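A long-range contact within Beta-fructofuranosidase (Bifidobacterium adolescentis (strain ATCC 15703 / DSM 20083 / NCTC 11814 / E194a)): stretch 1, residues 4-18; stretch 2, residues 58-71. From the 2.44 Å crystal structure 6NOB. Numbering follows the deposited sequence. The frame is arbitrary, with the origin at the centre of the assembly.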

# COMPACT_ATOMS: atom_id res chain seq x y z
N THR A 4 -4.28 -37.28 0.83
CA THR A 4 -5.50 -36.70 1.36
C THR A 4 -5.21 -35.94 2.66
O THR A 4 -4.86 -36.54 3.68
CB THR A 4 -6.58 -37.77 1.61
OG1 THR A 4 -7.16 -38.16 0.35
CG2 THR A 4 -7.69 -37.24 2.51
N TYR A 5 -5.34 -34.62 2.61
CA TYR A 5 -5.12 -33.75 3.76
C TYR A 5 -6.45 -33.43 4.43
O TYR A 5 -7.45 -33.18 3.75
CB TYR A 5 -4.42 -32.45 3.34
CG TYR A 5 -3.78 -31.68 4.47
CD1 TYR A 5 -2.72 -32.22 5.19
CD2 TYR A 5 -4.23 -30.41 4.82
CE1 TYR A 5 -2.13 -31.52 6.23
CE2 TYR A 5 -3.65 -29.70 5.86
CZ TYR A 5 -2.60 -30.26 6.56
OH TYR A 5 -2.02 -29.57 7.59
N SER A 6 -6.46 -33.43 5.76
CA SER A 6 -7.70 -33.32 6.52
C SER A 6 -7.52 -32.43 7.74
O SER A 6 -6.49 -32.49 8.41
CB SER A 6 -8.20 -34.70 6.96
OG SER A 6 -9.61 -34.74 7.04
N ILE A 7 -8.53 -31.60 8.02
CA ILE A 7 -8.56 -30.75 9.21
C ILE A 7 -9.96 -30.77 9.80
O ILE A 7 -10.93 -31.17 9.16
CB ILE A 7 -8.14 -29.29 8.92
CG1 ILE A 7 -9.14 -28.62 7.98
CG2 ILE A 7 -6.72 -29.23 8.36
CD1 ILE A 7 -8.99 -27.11 7.91
N SER A 8 -10.06 -30.32 11.05
CA SER A 8 -11.33 -30.18 11.76
C SER A 8 -11.58 -28.71 12.07
O SER A 8 -10.67 -27.99 12.48
CB SER A 8 -11.33 -31.00 13.05
OG SER A 8 -12.64 -31.43 13.38
N VAL A 9 -12.82 -28.27 11.88
CA VAL A 9 -13.18 -26.86 11.95
C VAL A 9 -14.48 -26.71 12.73
O VAL A 9 -15.47 -27.39 12.43
CB VAL A 9 -13.33 -26.24 10.54
CG1 VAL A 9 -14.00 -24.88 10.62
CG2 VAL A 9 -11.98 -26.14 9.85
N GLU A 10 -14.49 -25.82 13.71
CA GLU A 10 -15.70 -25.45 14.44
C GLU A 10 -16.29 -24.20 13.81
O GLU A 10 -15.62 -23.16 13.76
CB GLU A 10 -15.40 -25.23 15.92
CG GLU A 10 -14.74 -26.41 16.60
CD GLU A 10 -14.45 -26.14 18.06
OE1 GLU A 10 -15.40 -26.11 18.87
OE2 GLU A 10 -13.26 -25.95 18.40
N THR A 11 -17.54 -24.29 13.35
CA THR A 11 -18.10 -23.23 12.53
C THR A 11 -18.62 -22.05 13.35
O THR A 11 -18.62 -20.92 12.85
CB THR A 11 -19.23 -23.79 11.66
OG1 THR A 11 -20.24 -24.38 12.49
CG2 THR A 11 -18.69 -24.84 10.70
N GLY A 12 -19.05 -22.29 14.58
CA GLY A 12 -19.61 -21.20 15.36
C GLY A 12 -20.84 -20.62 14.69
O GLY A 12 -21.74 -21.34 14.27
N GLY A 13 -20.87 -19.29 14.58
CA GLY A 13 -21.96 -18.61 13.92
C GLY A 13 -21.80 -18.43 12.43
O GLY A 13 -22.64 -17.78 11.80
N TYR A 14 -20.74 -18.98 11.85
CA TYR A 14 -20.46 -18.80 10.43
C TYR A 14 -21.20 -19.84 9.60
O TYR A 14 -21.49 -20.94 10.06
CB TYR A 14 -18.95 -18.88 10.18
CG TYR A 14 -18.21 -17.69 10.75
CD1 TYR A 14 -17.81 -17.66 12.08
CD2 TYR A 14 -17.94 -16.58 9.97
CE1 TYR A 14 -17.15 -16.57 12.61
CE2 TYR A 14 -17.27 -15.48 10.48
CZ TYR A 14 -16.88 -15.48 11.80
OH TYR A 14 -16.22 -14.39 12.31
N ARG A 15 -21.50 -19.46 8.35
CA ARG A 15 -22.30 -20.29 7.46
C ARG A 15 -21.56 -20.73 6.21
O ARG A 15 -22.12 -21.47 5.40
CB ARG A 15 -23.57 -19.54 7.03
CG ARG A 15 -24.44 -19.05 8.18
CD ARG A 15 -25.61 -18.24 7.63
NE ARG A 15 -26.55 -17.84 8.68
CZ ARG A 15 -26.47 -16.71 9.37
NH1 ARG A 15 -25.48 -15.86 9.14
NH2 ARG A 15 -27.37 -16.43 10.30
N GLN A 16 -20.31 -20.29 6.02
CA GLN A 16 -19.63 -20.49 4.76
C GLN A 16 -18.14 -20.69 5.01
O GLN A 16 -17.55 -20.02 5.86
CB GLN A 16 -19.86 -19.29 3.83
CG GLN A 16 -19.24 -19.40 2.46
CD GLN A 16 -19.60 -18.21 1.59
OE1 GLN A 16 -20.78 -17.93 1.36
NE2 GLN A 16 -18.59 -17.49 1.12
N LEU A 17 -17.55 -21.63 4.27
CA LEU A 17 -16.12 -21.93 4.36
C LEU A 17 -15.48 -21.63 3.02
O LEU A 17 -15.85 -22.22 2.00
CB LEU A 17 -15.89 -23.39 4.76
CG LEU A 17 -14.45 -23.88 4.75
CD1 LEU A 17 -13.62 -23.17 5.81
CD2 LEU A 17 -14.40 -25.39 4.96
N ASP A 18 -14.51 -20.72 3.02
CA ASP A 18 -13.83 -20.29 1.80
C ASP A 18 -12.43 -20.89 1.76
O ASP A 18 -11.67 -20.77 2.72
CB ASP A 18 -13.76 -18.77 1.72
CG ASP A 18 -15.10 -18.13 1.41
OD1 ASP A 18 -15.94 -18.04 2.33
OD2 ASP A 18 -15.31 -17.73 0.25
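Stretch 2 (58-71) AVPQKSTVTVAASG

Antiparallel pairing satisfies backbone polar groups in a regular ladder, and where the ladder is interrupted side chains can take over; the contact between residues 4-18 and 58-71 illustrates both. The shortest hydrogen bond between the stretches comes from a side chain: Thr 11 OG1 donates to Pro 60 O at 2.6 Å and accepts from Ser 63 N at 3.0 Å. A single hydroxyl thus ties together two backbone groups of the loop preceding strand 64-70. The backbone of Thr 11 joins in, its N lying 2.9 Å from Ser 63 O. Beside it, Lys 62 N donates to Gly 12 O at 2.7 Å, and the side chain of Gln 61 extends so that NE2 reaches Gly 13 O at 3.1 Å with a nearly straight N-H...O angle. These bonds hold the loop against the type II' turn from Thr 11 to Tyr 14, whose Gly 12 has the positive phi that favours glycine.

From this junction the ladder runs on. Stretch 2 is extended from Thr 64 to Ser 70 and passes strand 5-10 in the antiparallel sense, the two directions 150° apart and the axes 4.6 Å apart at their closest. Hydrogen-bonded pairs alternate with non-hydrogen-bonded ones. Val 9 and Val 65 exchange two bonds, N to O, both 2.9 Å; for Ile 7 and Val 67, Ile 7 N to Val 67 O is 2.9 Å and Val 67 N to Ile 7 O 2.8 Å; for Tyr 5 and Ala 69, Ala 69 N to Tyr 5 O is 2.7 Å, whereas Tyr 5 N to Ala 69 O is 3.0 Å and more bent. The intervening pairs draw closer, with CA-CA distances of 4.5 Å for both Ser 6-Ala 68 and Ser 8-Thr 66, and their CA-H groups also approach carbonyls, as in Ser 6 CA to Val 67 O at 3.2 Å. Beyond the ladder, Thr 4 OG1 and Ser 70 OG share a hydrogen bond of 3.2 Å. On the far side of the turn, Val 59 N donates to Arg 15 O at 3.1 Å, next to the Gln 16-Ala 58 bridge.

The alternation also sorts the side chains. Ser 6, Ser 8, Glu 10, Thr 64 and Thr 66 share one face, while Ile 7, Val 9, Val 65 and Val 67 share the other. There Ile 7 CG1 meets Val 67 CB at 3.9 Å, and Val 67 CG2 also touches Leu 17 CD2 at 3.7 Å. Leu 17 CB packs on Val 59 CG1 at 3.8 Å, extending the apolar contact to the second strand of stretch 1.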

# COMPACT_ATOMS: atom_id res chain seq x y z
N ALA A 58 -21.01 -24.15 1.74
CA ALA A 58 -21.95 -23.96 2.83
C ALA A 58 -21.66 -24.97 3.94
O ALA A 58 -21.51 -26.17 3.68
CB ALA A 58 -23.38 -24.11 2.33
N VAL A 59 -21.59 -24.48 5.18
CA VAL A 59 -21.34 -25.32 6.34
C VAL A 59 -22.40 -25.02 7.39
O VAL A 59 -22.88 -23.88 7.47
CB VAL A 59 -19.93 -25.11 6.90
CG1 VAL A 59 -18.88 -25.54 5.88
CG2 VAL A 59 -19.72 -23.66 7.30
N PRO A 60 -22.81 -25.99 8.20
CA PRO A 60 -23.81 -25.72 9.24
C PRO A 60 -23.21 -24.98 10.43
O PRO A 60 -22.05 -25.17 10.80
CB PRO A 60 -24.28 -27.12 9.65
CG PRO A 60 -23.10 -27.98 9.38
CD PRO A 60 -22.46 -27.42 8.14
N GLN A 61 -24.04 -24.13 11.03
CA GLN A 61 -23.62 -23.38 12.20
C GLN A 61 -23.47 -24.29 13.41
O GLN A 61 -24.06 -25.37 13.49
CB GLN A 61 -24.63 -22.28 12.52
CG GLN A 61 -24.67 -21.14 11.52
CD GLN A 61 -25.82 -20.19 11.79
OE1 GLN A 61 -26.98 -20.60 11.83
NE2 GLN A 61 -25.50 -18.91 11.99
N LYS A 62 -22.65 -23.84 14.37
CA LYS A 62 -22.51 -24.47 15.68
C LYS A 62 -22.16 -25.96 15.56
O LYS A 62 -22.69 -26.81 16.27
CB LYS A 62 -23.78 -24.28 16.51
CG LYS A 62 -24.11 -22.83 16.80
CD LYS A 62 -25.50 -22.69 17.39
N SER A 63 -21.23 -26.26 14.66
CA SER A 63 -20.89 -27.65 14.35
C SER A 63 -19.40 -27.81 14.18
O SER A 63 -18.70 -26.89 13.74
CB SER A 63 -21.61 -28.13 13.09
OG SER A 63 -22.92 -27.61 13.00
N THR A 64 -18.91 -29.00 14.52
CA THR A 64 -17.54 -29.41 14.24
C THR A 64 -17.57 -30.28 12.99
O THR A 64 -18.14 -31.38 13.00
CB THR A 64 -16.94 -30.16 15.43
OG1 THR A 64 -17.02 -29.34 16.60
CG2 THR A 64 -15.48 -30.49 15.15
N VAL A 65 -16.95 -29.80 11.92
CA VAL A 65 -16.95 -30.48 10.63
C VAL A 65 -15.52 -30.85 10.26
O VAL A 65 -14.55 -30.26 10.74
CB VAL A 65 -17.60 -29.63 9.52
CG1 VAL A 65 -19.03 -29.30 9.87
CG2 VAL A 65 -16.79 -28.36 9.29
N THR A 66 -15.40 -31.85 9.39
CA THR A 66 -14.12 -32.34 8.90
C THR A 66 -13.98 -31.95 7.44
O THR A 66 -14.84 -32.30 6.62
CB THR A 66 -14.02 -33.86 9.07
OG1 THR A 66 -13.99 -34.19 10.46
CG2 THR A 66 -12.77 -34.39 8.39
N VAL A 67 -12.91 -31.24 7.12
CA VAL A 67 -12.63 -30.78 5.76
C VAL A 67 -11.52 -31.65 5.18
O VAL A 67 -10.46 -31.81 5.80
CB VAL A 67 -12.25 -29.29 5.73
CG1 VAL A 67 -12.19 -28.79 4.30
CG2 VAL A 67 -13.23 -28.47 6.56
N ALA A 68 -11.76 -32.20 4.00
CA ALA A 68 -10.84 -33.14 3.37
C ALA A 68 -10.47 -32.65 1.98
O ALA A 68 -11.35 -32.27 1.20
CB ALA A 68 -11.46 -34.54 3.29
N ALA A 69 -9.18 -32.66 1.68
CA ALA A 69 -8.66 -32.28 0.38
C ALA A 69 -7.96 -33.48 -0.26
O ALA A 69 -7.31 -34.27 0.43
CB ALA A 69 -7.69 -31.11 0.48
N SER A 70 -8.11 -33.61 -1.58
CA SER A 70 -7.41 -34.64 -2.33
C SER A 70 -7.21 -34.14 -3.75
O SER A 70 -8.16 -33.65 -4.37
CB SER A 70 -8.18 -35.97 -2.32
OG SER A 70 -7.35 -37.06 -2.66
N GLY A 71 -5.99 -34.25 -4.25
CA GLY A 71 -5.65 -33.73 -5.55
C GLY A 71 -5.43 -32.23 -5.58
O GLY A 71 -5.22 -31.68 -6.67